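Long-range contacts in monovalent Na+/H+ antiporter subunit A (Dietzia sp. DQ12-45-1b, PDB 7D3U), which probably acts as an antiporter subunit of the Mrp complex, exchanging monovalent cations such as sodium for protons across the bacterial cell membrane: residues B[151-155]-B[544-548]; B[234-239]-B[329-334]; B[271-275]-B[297-302]; B[305-311]-B[390-395]. One frame throughout, in Å; residues are numbered along the deposited sequence.

Contact 1. Residues B[151-155]-B[544-548]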
loop_
_atom_site.group_PDB
_atom_site.type_symbol
_atom_site.label_atom_id
_atom_site.label_comp_id
_atom_site.label_asym_id
_atom_site.label_seq_id
_atom_site.Cartn_x
_atom_site.Cartn_y
_atom_site.Cartn_z
ATOM N N GLN B 151 -13.078 -21.366 -22.520
ATOM C CA GLN B 151 -14.183 -20.486 -22.164
ATOM C C GLN B 151 -15.324 -21.274 -21.523
ATOM O O GLN B 151 -15.865 -20.832 -20.499
ATOM C CB GLN B 151 -14.672 -19.708 -23.387
ATOM C CG GLN B 151 -15.054 -18.277 -23.082
ATOM C CD GLN B 151 -13.881 -17.467 -22.583
ATOM O OE1 GLN B 151 -12.779 -17.554 -23.121
ATOM N NE2 GLN B 151 -14.110 -16.674 -21.546
ATOM N N PRO B 152 -15.742 -22.419 -22.083
ATOM C CA PRO B 152 -16.749 -23.226 -21.381
ATOM C C PRO B 152 -16.326 -23.636 -19.987
ATOM O O PRO B 152 -17.172 -23.688 -19.089
ATOM C CB PRO B 152 -16.921 -24.443 -22.298
ATOM C CG PRO B 152 -16.615 -23.923 -23.635
ATOM C CD PRO B 152 -15.483 -22.963 -23.430
ATOM N N ALA B 153 -15.041 -23.917 -19.769
ATOM C CA ALA B 153 -14.588 -24.261 -18.426
ATOM C C ALA B 153 -14.707 -23.073 -17.483
ATOM O O ALA B 153 -15.116 -23.231 -16.327
ATOM C CB ALA B 153 -13.149 -24.763 -18.469
ATOM N N VAL B 154 -14.358 -21.875 -17.957
ATOM C CA VAL B 154 -14.483 -20.683 -17.126
ATOM C C VAL B 154 -15.941 -20.443 -16.762
ATOM O O VAL B 154 -16.267 -20.149 -15.606
ATOM C CB VAL B 154 -13.868 -19.466 -17.839
ATOM C CG1 VAL B 154 -14.364 -18.176 -17.214
ATOM C CG2 VAL B 154 -12.355 -19.531 -17.782
ATOM N N ARG B 155 -16.840 -20.580 -17.735
ATOM C CA ARG B 155 -18.255 -20.362 -17.454
ATOM C C ARG B 155 -18.807 -21.434 -16.524
ATOM O O ARG B 155 -19.622 -21.137 -15.645
ATOM C CB ARG B 155 -19.045 -20.313 -18.758
ATOM C CG ARG B 155 -18.651 -19.150 -19.638
ATOM C CD ARG B 155 -19.591 -18.999 -20.806
ATOM N NE ARG B 155 -19.277 -19.931 -21.883
ATOM C CZ ARG B 155 -18.815 -19.566 -23.073
ATOM N NH1 ARG B 155 -18.612 -18.285 -23.342
ATOM N NH2 ARG B 155 -18.556 -20.482 -23.995
ATOM N N ASP B 544 -22.215 -14.850 -20.475
ATOM C CA ASP B 544 -21.201 -13.952 -21.010
ATOM C C ASP B 544 -21.660 -12.504 -20.957
ATOM O O ASP B 544 -20.842 -11.604 -20.746
ATOM C CB ASP B 544 -20.848 -14.344 -22.444
ATOM C CG ASP B 544 -19.858 -15.489 -22.509
ATOM O OD1 ASP B 544 -18.658 -15.257 -22.254
ATOM O OD2 ASP B 544 -20.278 -16.621 -22.825
ATOM N N ALA B 545 -22.960 -12.258 -21.131
ATOM C CA ALA B 545 -23.476 -10.903 -20.978
ATOM C C ALA B 545 -23.300 -10.408 -19.550
ATOM O O ALA B 545 -22.945 -9.245 -19.327
ATOM C CB ALA B 545 -24.947 -10.848 -21.388
ATOM N N LEU B 546 -23.524 -11.283 -18.568
ATOM C CA LEU B 546 -23.340 -10.889 -17.177
ATOM C C LEU B 546 -21.870 -10.626 -16.870
ATOM O O LEU B 546 -21.541 -9.668 -16.161
ATOM C CB LEU B 546 -23.902 -11.965 -16.251
ATOM C CG LEU B 546 -23.729 -11.747 -14.750
ATOM C CD1 LEU B 546 -24.476 -10.500 -14.318
ATOM C CD2 LEU B 546 -24.208 -12.956 -13.965
ATOM N N ARG B 547 -20.974 -11.461 -17.397
ATOM C CA ARG B 547 -19.548 -11.225 -17.193
ATOM C C ARG B 547 -19.108 -9.922 -17.849
ATOM O O ARG B 547 -18.298 -9.176 -17.286
ATOM C CB ARG B 547 -18.738 -12.399 -17.737
ATOM C CG ARG B 547 -19.112 -13.736 -17.131
ATOM C CD ARG B 547 -18.546 -14.875 -17.948
ATOM N NE ARG B 547 -17.144 -14.651 -18.267
ATOM C CZ ARG B 547 -16.493 -15.262 -19.249
ATOM N NH1 ARG B 547 -17.120 -16.139 -20.020
ATOM N NH2 ARG B 547 -15.214 -14.993 -19.461
ATOM N N ARG B 548 -19.636 -9.629 -19.038
ATOM C CA ARG B 548 -19.305 -8.379 -19.711
ATOM C C ARG B 548 -19.826 -7.181 -18.931
ATOM O O ARG B 548 -19.143 -6.156 -18.829
ATOM C CB ARG B 548 -19.867 -8.386 -21.130
ATOM C CG ARG B 548 -19.852 -7.036 -21.817
ATOM C CD ARG B 548 -20.587 -7.087 -23.142
ATOM N NE ARG B 548 -20.098 -8.168 -23.990
ATOM C CZ ARG B 548 -20.821 -9.226 -24.339
ATOM N NH1 ARG B 548 -22.070 -9.345 -23.916
ATOM N NH2 ARG B 548 -20.294 -10.164 -25.114
#
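Arg155, Asp544 and Arg547 illustrate how charged groups can join two helices whose local axes come no closer than 12.3 Å and run at 77° to each other. The ionic part is a network centred on Asp544, whose two carboxylate oxygens are shared out. OD2 takes the NH1 end of Arg155 from across the interface in a salt bridge; its modelled length is too short to be read literally. OD1 takes Arg547 NH1, one turn further along its own helix, at 2.9 Å. The guanidinium of Arg155 and the carboxylate stand 79° apart, almost perpendicular, so this pairing is not the flat, two-pronged kind. With CG anti to the carbonyl carbon (chi1 -64°) and a bend at chi3, the chain of Arg155 carries its head over to the aspartate. Arg155 NE also makes a long, weak ion pair with Asp225.

The apolar part is slight. Val154 lays CG1 over one face of the Arg547 guanidinium, 4.0 Å above its plane, and the methylene CG of Arg155 comes to 3.4 Å from Arg547 NH1. The Gln151 amide plane is nearly coplanar with the Arg547 guanidinium, at its edge. Pro124 and Asp125 of subunit C and Leu420 of subunit D pack around the same side chains.

Helix 543-558 is consistent with the lateral helix of complex I-like antiporter subunits, and here it is joined to the transmembrane bundle through charge. The two arginines, NH1 to NH1 4.2 Å, share one buried carboxylate, which probably offsets their positive charges and would itself be likely to remain ionised between them.

Contact 2. Residues B[234-239]-B[329-334]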
loop_
_atom_site.group_PDB
_atom_site.type_symbol
_atom_site.label_atom_id
_atom_site.label_comp_id
_atom_site.label_asym_id
_atom_site.label_seq_id
_atom_site.Cartn_x
_atom_site.Cartn_y
_atom_site.Cartn_z
ATOM N N SER B 234 -17.576 -36.535 -20.075
ATOM C CA SER B 234 -18.976 -36.157 -20.230
ATOM C C SER B 234 -19.894 -37.238 -19.679
ATOM O O SER B 234 -20.901 -36.937 -19.028
ATOM C CB SER B 234 -19.291 -35.887 -21.700
ATOM O OG SER B 234 -18.990 -34.548 -22.047
ATOM N N ALA B 235 -19.559 -38.505 -19.930
ATOM C CA ALA B 235 -20.334 -39.610 -19.377
ATOM C C ALA B 235 -20.356 -39.547 -17.859
ATOM O O ALA B 235 -21.415 -39.670 -17.236
ATOM C CB ALA B 235 -19.753 -40.943 -19.847
ATOM N N TYR B 236 -19.191 -39.347 -17.248
ATOM C CA TYR B 236 -19.137 -39.269 -15.793
ATOM C C TYR B 236 -19.879 -38.040 -15.281
ATOM O O TYR B 236 -20.727 -38.144 -14.389
ATOM C CB TYR B 236 -17.688 -39.257 -15.316
ATOM C CG TYR B 236 -17.527 -39.743 -13.898
ATOM C CD1 TYR B 236 -18.456 -40.604 -13.334
ATOM C CD2 TYR B 236 -16.456 -39.335 -13.121
ATOM C CE1 TYR B 236 -18.316 -41.051 -12.039
ATOM C CE2 TYR B 236 -16.309 -39.776 -11.823
ATOM C CZ TYR B 236 -17.243 -40.634 -11.288
ATOM O OH TYR B 236 -17.103 -41.078 -9.995
ATOM N N LEU B 237 -19.585 -36.869 -15.850
ATOM C CA LEU B 237 -20.180 -35.622 -15.388
ATOM C C LEU B 237 -21.692 -35.620 -15.550
ATOM O O LEU B 237 -22.390 -34.920 -14.811
ATOM C CB LEU B 237 -19.558 -34.457 -16.156
ATOM C CG LEU B 237 -19.647 -33.039 -15.602
ATOM C CD1 LEU B 237 -18.389 -32.280 -15.970
ATOM C CD2 LEU B 237 -20.867 -32.330 -16.148
ATOM N N HIS B 238 -22.216 -36.387 -16.501
ATOM C CA HIS B 238 -23.653 -36.431 -16.735
ATOM C C HIS B 238 -24.341 -37.601 -16.049
ATOM O O HIS B 238 -25.511 -37.478 -15.680
ATOM C CB HIS B 238 -23.945 -36.490 -18.236
ATOM C CG HIS B 238 -23.682 -35.203 -18.952
ATOM N ND1 HIS B 238 -22.574 -34.425 -18.700
ATOM C CD2 HIS B 238 -24.385 -34.558 -19.913
ATOM C CE1 HIS B 238 -22.604 -33.357 -19.477
ATOM N NE2 HIS B 238 -23.692 -33.414 -20.222
ATOM N N ALA B 239 -23.663 -38.736 -15.881
ATOM C CA ALA B 239 -24.302 -39.856 -15.193
ATOM C C ALA B 239 -24.344 -39.608 -13.690
ATOM O O ALA B 239 -25.419 -39.421 -13.114
ATOM C CB ALA B 239 -23.569 -41.161 -15.508
ATOM N N LYS B 329 -27.793 -42.821 -19.312
ATOM C CA LYS B 329 -27.046 -41.710 -19.889
ATOM C C LYS B 329 -25.563 -42.036 -19.980
ATOM O O LYS B 329 -24.903 -41.681 -20.964
ATOM C CB LYS B 329 -27.268 -40.441 -19.072
ATOM C CG LYS B 329 -26.678 -39.201 -19.708
ATOM C CD LYS B 329 -27.411 -38.858 -20.987
ATOM C CE LYS B 329 -28.879 -38.608 -20.717
ATOM N NZ LYS B 329 -29.641 -38.428 -21.979
ATOM N N SER B 330 -25.020 -42.713 -18.967
ATOM C CA SER B 330 -23.637 -43.169 -19.043
ATOM C C SER B 330 -23.439 -44.102 -20.229
ATOM O O SER B 330 -22.481 -43.956 -20.999
ATOM C CB SER B 330 -23.241 -43.865 -17.743
ATOM O OG SER B 330 -22.053 -44.615 -17.908
ATOM N N SER B 331 -24.346 -45.066 -20.398
ATOM C CA SER B 331 -24.201 -45.988 -21.517
ATOM C C SER B 331 -24.392 -45.283 -22.854
ATOM O O SER B 331 -23.706 -45.614 -23.824
ATOM C CB SER B 331 -25.184 -47.146 -21.379
ATOM O OG SER B 331 -26.321 -46.936 -22.188
ATOM N N LEU B 332 -25.286 -44.294 -22.919
ATOM C CA LEU B 332 -25.478 -43.544 -24.156
ATOM C C LEU B 332 -24.234 -42.752 -24.519
ATOM O O LEU B 332 -23.840 -42.703 -25.689
ATOM C CB LEU B 332 -26.676 -42.610 -24.019
ATOM C CG LEU B 332 -28.012 -43.163 -24.492
ATOM C CD1 LEU B 332 -29.050 -42.070 -24.479
ATOM C CD2 LEU B 332 -27.869 -43.749 -25.880
ATOM N N PHE B 333 -23.607 -42.115 -23.531
ATOM C CA PHE B 333 -22.384 -41.368 -23.800
ATOM C C PHE B 333 -21.265 -42.292 -24.250
ATOM O O PHE B 333 -20.554 -41.995 -25.219
ATOM C CB PHE B 333 -21.963 -40.590 -22.559
ATOM C CG PHE B 333 -22.443 -39.181 -22.548
ATOM C CD1 PHE B 333 -22.021 -38.294 -23.513
ATOM C CD2 PHE B 333 -23.319 -38.742 -21.576
ATOM C CE1 PHE B 333 -22.462 -36.999 -23.511
ATOM C CE2 PHE B 333 -23.762 -37.442 -21.570
ATOM C CZ PHE B 333 -23.332 -36.569 -22.537
ATOM N N MET B 334 -21.095 -43.422 -23.564
ATOM C CA MET B 334 -20.041 -44.347 -23.958
ATOM C C MET B 334 -20.310 -44.948 -25.332
ATOM O O MET B 334 -19.367 -45.209 -26.088
ATOM C CB MET B 334 -19.887 -45.435 -22.899
ATOM C CG MET B 334 -19.275 -44.927 -21.605
ATOM S SD MET B 334 -19.052 -46.224 -20.382
ATOM C CE MET B 334 -20.754 -46.688 -20.095
#
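Lys329 meets His238 where two transmembrane helices of the complex I/Mrp antiporter fold pack antiparallel, their local axes 8.5 Å apart at 163°. Taken in order, helix 312-341 offers first an aliphatic stem, then a small residue, then an aromatic ring. Lys329 sets CG anti to its own backbone N (chi1 -172°), which brings this methylene to 4.1 Å from His238 CB; bends at chi2 and chi3 then lead the chain away, and its NZ is hydrogen-bonded to Ser295 of helix 288-308. Next comes Ser330, and its CB meets Ala239 CB where small residues face each other. The backbones approach closely here, with the CA atoms of Ser330 and Ala235 4.9 Å apart.

One turn further, Phe333 has the largest share of the interface. The CE2 and CZ edge of its ring is directed at the face of the His238 imidazole in a T-shaped (edge-to-face) stack, centroids 4.8 Å apart and planes at 82°. Over one face of the phenyl lies Ser234 CB, a CH-pi contact 4.2 Å from the ring centroid, and the start of the Ala235 backbone covers that face as well. Were Phe333 replaced by an alanine, the imidazole face would probably lose its aromatic mate and a gap would open beside Ser234, letting His238 turn more freely. His325, earlier on helix 312-341, adds a hydrogen bond from NE2 to His238 O; polar groups thus lie within the helix bundle, consistent with the polar interior of related antiporter-like subunits. Beside the ring, Ala235 CB reaches Phe333 CB at 3.5 Å, and the same methyl lies 4.4 Å from Met334 CG.

Contact 3. Residues B[271-275]-B[297-302]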
loop_
_atom_site.group_PDB
_atom_site.type_symbol
_atom_site.label_atom_id
_atom_site.label_comp_id
_atom_site.label_asym_id
_atom_site.label_seq_id
_atom_site.Cartn_x
_atom_site.Cartn_y
_atom_site.Cartn_z
ATOM N N GLY B 271 -37.833 -27.016 -12.005
ATOM C CA GLY B 271 -37.529 -28.305 -12.591
ATOM C C GLY B 271 -38.419 -28.635 -13.770
ATOM O O GLY B 271 -37.963 -29.207 -14.757
ATOM N N MET B 272 -39.691 -28.243 -13.707
ATOM C CA MET B 272 -40.575 -28.569 -14.817
ATOM C C MET B 272 -40.343 -27.656 -16.013
ATOM O O MET B 272 -40.378 -28.119 -17.162
ATOM C CB MET B 272 -42.029 -28.510 -14.371
ATOM C CG MET B 272 -42.483 -29.796 -13.732
ATOM S SD MET B 272 -42.052 -31.242 -14.713
ATOM C CE MET B 272 -42.942 -30.897 -16.224
ATOM N N THR B 273 -40.098 -26.364 -15.776
ATOM C CA THR B 273 -39.741 -25.483 -16.881
ATOM C C THR B 273 -38.480 -25.971 -17.574
ATOM O O THR B 273 -38.418 -26.021 -18.807
ATOM C CB THR B 273 -39.560 -24.048 -16.390
ATOM O OG1 THR B 273 -38.656 -24.029 -15.279
ATOM C CG2 THR B 273 -40.896 -23.447 -15.987
ATOM N N THR B 274 -37.462 -26.359 -16.799
ATOM C CA THR B 274 -36.236 -26.818 -17.438
ATOM C C THR B 274 -36.406 -28.201 -18.051
ATOM O O THR B 274 -35.752 -28.506 -19.047
ATOM C CB THR B 274 -35.065 -26.807 -16.452
ATOM O OG1 THR B 274 -33.847 -27.055 -17.160
ATOM C CG2 THR B 274 -35.238 -27.867 -15.405
ATOM N N ALA B 275 -37.317 -29.026 -17.530
ATOM C CA ALA B 275 -37.592 -30.305 -18.171
ATOM C C ALA B 275 -38.202 -30.097 -19.549
ATOM O O ALA B 275 -37.746 -30.682 -20.539
ATOM C CB ALA B 275 -38.512 -31.148 -17.292
ATOM N N ILE B 297 -30.129 -32.267 -19.100
ATOM C CA ILE B 297 -30.801 -31.134 -18.470
ATOM C C ILE B 297 -32.252 -31.482 -18.161
ATOM O O ILE B 297 -32.740 -31.260 -17.047
ATOM C CB ILE B 297 -30.703 -29.887 -19.366
ATOM C CG1 ILE B 297 -29.291 -29.312 -19.322
ATOM C CG2 ILE B 297 -31.712 -28.842 -18.936
ATOM C CD1 ILE B 297 -29.161 -27.980 -20.012
ATOM N N SER B 298 -32.956 -32.057 -19.137
ATOM C CA SER B 298 -34.368 -32.369 -18.944
ATOM C C SER B 298 -34.560 -33.483 -17.923
ATOM O O SER B 298 -35.524 -33.462 -17.149
ATOM C CB SER B 298 -35.006 -32.748 -20.278
ATOM O OG SER B 298 -36.365 -33.099 -20.107
ATOM N N GLN B 299 -33.658 -34.465 -17.902
ATOM C CA GLN B 299 -33.776 -35.535 -16.916
ATOM C C GLN B 299 -33.542 -35.010 -15.504
ATOM O O GLN B 299 -34.289 -35.351 -14.577
ATOM C CB GLN B 299 -32.801 -36.663 -17.241
ATOM C CG GLN B 299 -33.079 -37.350 -18.563
ATOM C CD GLN B 299 -34.514 -37.807 -18.689
ATOM O OE1 GLN B 299 -35.013 -38.556 -17.854
ATOM N NE2 GLN B 299 -35.188 -37.353 -19.738
ATOM N N LEU B 300 -32.517 -34.174 -15.319
ATOM C CA LEU B 300 -32.305 -33.556 -14.016
ATOM C C LEU B 300 -33.476 -32.665 -13.631
ATOM O O LEU B 300 -33.796 -32.545 -12.446
ATOM C CB LEU B 300 -31.010 -32.747 -14.008
ATOM C CG LEU B 300 -29.717 -33.437 -14.440
ATOM C CD1 LEU B 300 -28.698 -32.395 -14.853
ATOM C CD2 LEU B 300 -29.160 -34.324 -13.352
ATOM N N GLY B 301 -34.129 -32.038 -14.611
ATOM C CA GLY B 301 -35.310 -31.249 -14.306
ATOM C C GLY B 301 -36.466 -32.099 -13.819
ATOM O O GLY B 301 -37.129 -31.759 -12.835
ATOM N N PHE B 302 -36.731 -33.208 -14.512
ATOM C CA PHE B 302 -37.683 -34.198 -14.018
ATOM C C PHE B 302 -37.369 -34.579 -12.578
ATOM O O PHE B 302 -38.259 -34.624 -11.718
ATOM C CB PHE B 302 -37.642 -35.442 -14.902
ATOM C CG PHE B 302 -38.738 -35.507 -15.915
ATOM C CD1 PHE B 302 -40.014 -35.082 -15.605
ATOM C CD2 PHE B 302 -38.493 -36.012 -17.178
ATOM C CE1 PHE B 302 -41.023 -35.151 -16.539
ATOM C CE2 PHE B 302 -39.496 -36.083 -18.116
ATOM C CZ PHE B 302 -40.762 -35.656 -17.795
#
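Thr274 stands against Ile297 and Gly301 with its two branches divided between them, an example of how a beta-branched residue can serve two neighbours at once. Its OG1, anti to the backbone N (chi1 -171°), faces Ile297 CG2 at 3.3 Å, the two side chains crossing at about a right angle. The methyl CG2 turns instead onto the backbone of Gly301, 3.6 Å from its CA, into the place where any larger residue would carry its CB.

Ser298 is directed differently. Its OG, also trans to the main-chain nitrogen, leans across to the carbonyl of Ala275 and donates a hydrogen bond of 2.8 Å to its O. The hydroxyl approaches at a C=O...O angle of 118° and is tilted somewhat out of the carbonyl plane. The bond gives a helix carbonyl a side-chain donor from the neighbouring helix. Ala275 CB in turn rests on the Ser298 carbonyl and the backbone at Phe302.

At the other end, Met272 starts out from the far side of its helix, but successive bends return its sulfur towards Phe302. SD lies 5.4 Å from the ring centroid, an oblique Met-aromatic contact. Leu404 and Leu407 of helix 402-423 touch the methionine, and Ala411 of that helix touches the phenylalanine.

Small residues make this closeness possible: the CA atoms of Gly271 and Gly301 are 4.1 Å apart, and the local axes only 7.4 Å, running at 155°. Small-residue packing of this kind is a familiar feature of closely packed transmembrane helices; here it joins helices 261-284 and 288-308, an antiparallel hairpin of consecutive helices.

Contact 4. Residues B[305-311]-B[390-395]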
loop_
_atom_site.group_PDB
_atom_site.type_symbol
_atom_site.label_atom_id
_atom_site.label_comp_id
_atom_site.label_asym_id
_atom_site.label_seq_id
_atom_site.Cartn_x
_atom_site.Cartn_y
_atom_site.Cartn_z
ATOM N N ALA B 305 -37.951 -31.799 -10.027
ATOM C CA ALA B 305 -39.384 -31.577 -9.874
ATOM C C ALA B 305 -40.007 -32.634 -8.971
ATOM O O ALA B 305 -40.723 -32.306 -8.013
ATOM C CB ALA B 305 -40.063 -31.564 -11.242
ATOM N N THR B 306 -39.741 -33.912 -9.250
ATOM C CA THR B 306 -40.314 -34.947 -8.396
ATOM C C THR B 306 -39.684 -34.956 -7.012
ATOM O O THR B 306 -40.228 -35.590 -6.105
ATOM C CB THR B 306 -40.175 -36.333 -9.019
ATOM O OG1 THR B 306 -40.580 -37.316 -8.059
ATOM C CG2 THR B 306 -38.745 -36.607 -9.389
ATOM N N ILE B 307 -38.552 -34.277 -6.828
ATOM C CA ILE B 307 -38.038 -34.057 -5.482
ATOM C C ILE B 307 -38.822 -32.951 -4.792
ATOM O O ILE B 307 -39.234 -33.087 -3.635
ATOM C CB ILE B 307 -36.534 -33.734 -5.527
ATOM C CG1 ILE B 307 -35.721 -35.014 -5.669
ATOM C CG2 ILE B 307 -36.110 -32.987 -4.279
ATOM C CD1 ILE B 307 -34.265 -34.772 -5.938
ATOM N N GLY B 308 -39.047 -31.843 -5.498
ATOM C CA GLY B 308 -39.832 -30.751 -4.958
ATOM C C GLY B 308 -41.260 -31.123 -4.643
ATOM O O GLY B 308 -41.923 -30.404 -3.890
ATOM N N VAL B 309 -41.762 -32.218 -5.219
ATOM C CA VAL B 309 -43.046 -32.753 -4.766
ATOM C C VAL B 309 -43.015 -32.975 -3.258
ATOM O O VAL B 309 -43.968 -32.643 -2.543
ATOM C CB VAL B 309 -43.391 -34.046 -5.527
ATOM C CG1 VAL B 309 -44.476 -34.817 -4.802
ATOM C CG2 VAL B 309 -43.826 -33.719 -6.940
ATOM N N GLY B 310 -41.913 -33.524 -2.752
ATOM C CA GLY B 310 -41.653 -33.577 -1.325
ATOM C C GLY B 310 -42.584 -34.449 -0.510
ATOM O O GLY B 310 -43.111 -34.010 0.515
ATOM N N THR B 311 -42.795 -35.680 -0.950
ATOM C CA THR B 311 -43.573 -36.670 -0.222
ATOM C C THR B 311 -42.801 -37.978 -0.232
ATOM O O THR B 311 -41.952 -38.195 -1.103
ATOM C CB THR B 311 -44.967 -36.867 -0.836
ATOM O OG1 THR B 311 -44.842 -37.398 -2.160
ATOM C CG2 THR B 311 -45.731 -35.555 -0.885
ATOM N N SER B 390 -45.872 -40.155 -8.357
ATOM C CA SER B 390 -45.496 -39.213 -7.308
ATOM C C SER B 390 -46.044 -37.821 -7.590
ATOM O O SER B 390 -46.624 -37.181 -6.705
ATOM C CB SER B 390 -43.978 -39.171 -7.170
ATOM O OG SER B 390 -43.597 -38.227 -6.186
ATOM N N MET B 391 -45.863 -37.331 -8.817
ATOM C CA MET B 391 -46.255 -35.967 -9.150
ATOM C C MET B 391 -47.761 -35.749 -9.086
ATOM O O MET B 391 -48.205 -34.601 -9.007
ATOM C CB MET B 391 -45.743 -35.600 -10.542
ATOM C CG MET B 391 -44.261 -35.288 -10.592
ATOM S SD MET B 391 -43.676 -35.014 -12.271
ATOM C CE MET B 391 -41.967 -34.591 -11.967
ATOM N N LEU B 392 -48.557 -36.819 -9.124
ATOM C CA LEU B 392 -50.006 -36.662 -9.134
ATOM C C LEU B 392 -50.548 -36.118 -7.821
ATOM O O LEU B 392 -51.666 -35.593 -7.801
ATOM C CB LEU B 392 -50.678 -37.995 -9.455
ATOM C CG LEU B 392 -50.743 -38.371 -10.933
ATOM C CD1 LEU B 392 -51.852 -39.376 -11.162
ATOM C CD2 LEU B 392 -50.947 -37.140 -11.800
ATOM N N ASP B 393 -49.797 -36.231 -6.730
ATOM C CA ASP B 393 -50.200 -35.699 -5.436
ATOM C C ASP B 393 -49.263 -34.582 -4.996
ATOM O O ASP B 393 -48.923 -34.454 -3.819
ATOM C CB ASP B 393 -50.267 -36.804 -4.383
ATOM C CG ASP B 393 -49.014 -37.657 -4.346
ATOM O OD1 ASP B 393 -47.920 -37.109 -4.097
ATOM O OD2 ASP B 393 -49.124 -38.883 -4.560
ATOM N N ALA B 394 -48.835 -33.760 -5.951
ATOM C CA ALA B 394 -47.958 -32.645 -5.645
ATOM C C ALA B 394 -48.684 -31.626 -4.768
ATOM O O ALA B 394 -49.916 -31.538 -4.792
ATOM C CB ALA B 394 -47.479 -31.978 -6.931
ATOM N N PRO B 395 -47.947 -30.844 -3.980
ATOM C CA PRO B 395 -48.595 -29.824 -3.144
ATOM C C PRO B 395 -49.157 -28.675 -3.964
ATOM O O PRO B 395 -49.047 -28.665 -5.193
ATOM C CB PRO B 395 -47.461 -29.355 -2.226
ATOM C CG PRO B 395 -46.223 -29.645 -2.992
ATOM C CD PRO B 395 -46.500 -30.921 -3.723
#
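Val309 wedges into the turn that follows helix 379-391, in a largely apolar contact between the end region of helix 288-308 and the chain at 390-395. Its two methyls divide the work: CG2 meets Met391 CG and Ala394 CB, each at 4.0 Å, while CG1, anti to the backbone N (chi1 163°), lies against the carbonyl oxygen and hydroxyl of Ser390. Cutting Val309 back to an alanine is likely to open a gap facing Met391 and Ala394, with the Ser390 carbonyl losing its methyl neighbour. Earlier in helix 288-308, Ala305 and Thr306 receive Met391, which runs extended beyond CG: its CE reaches Ala305 CB at 3.6 Å and touches Thr306 as well.

The receiving element is a type I beta turn from Met391 to Ala394, closed by Ala394 N to Met391 O at 3.2 Å. The first segment changes course too: Gly310 leaves the helical conformation with a positive phi of 66°, and Thr311 takes the N-cap position of helix 312-341. Leu404 of helix 402-423 packs on Val309, Met391 and Ala394. Pro395 in turn sets CD 3.3 Å from Val309 O and also touches Asn264 and Ile268 of helix 261-284.

Contacts 2, 3 and 4 belong to one antiporter-family bundle and follow one another through it, contact 2 to 3 to 4, whereas contact 1 closes a chain loop that encloses them all. Contacts 3 and 4 share helix 288-308 and touch, Phe302 O lying 3.7 Å from Met391 CE, and their centres are about 14 Å apart. Contact 2 lies about 17 Å from contact 3, centre to centre, with nearest atoms about 5 Å apart; the following helix, 312-341, carries one of its segments. Contact 1 stands about 23 to 34 Å from the others, centre to centre, its nearest atoms about 9 Å from contact 2. Bound dodecyl maltoside comes about 4 Å from the Pro395 side chain in contact 4.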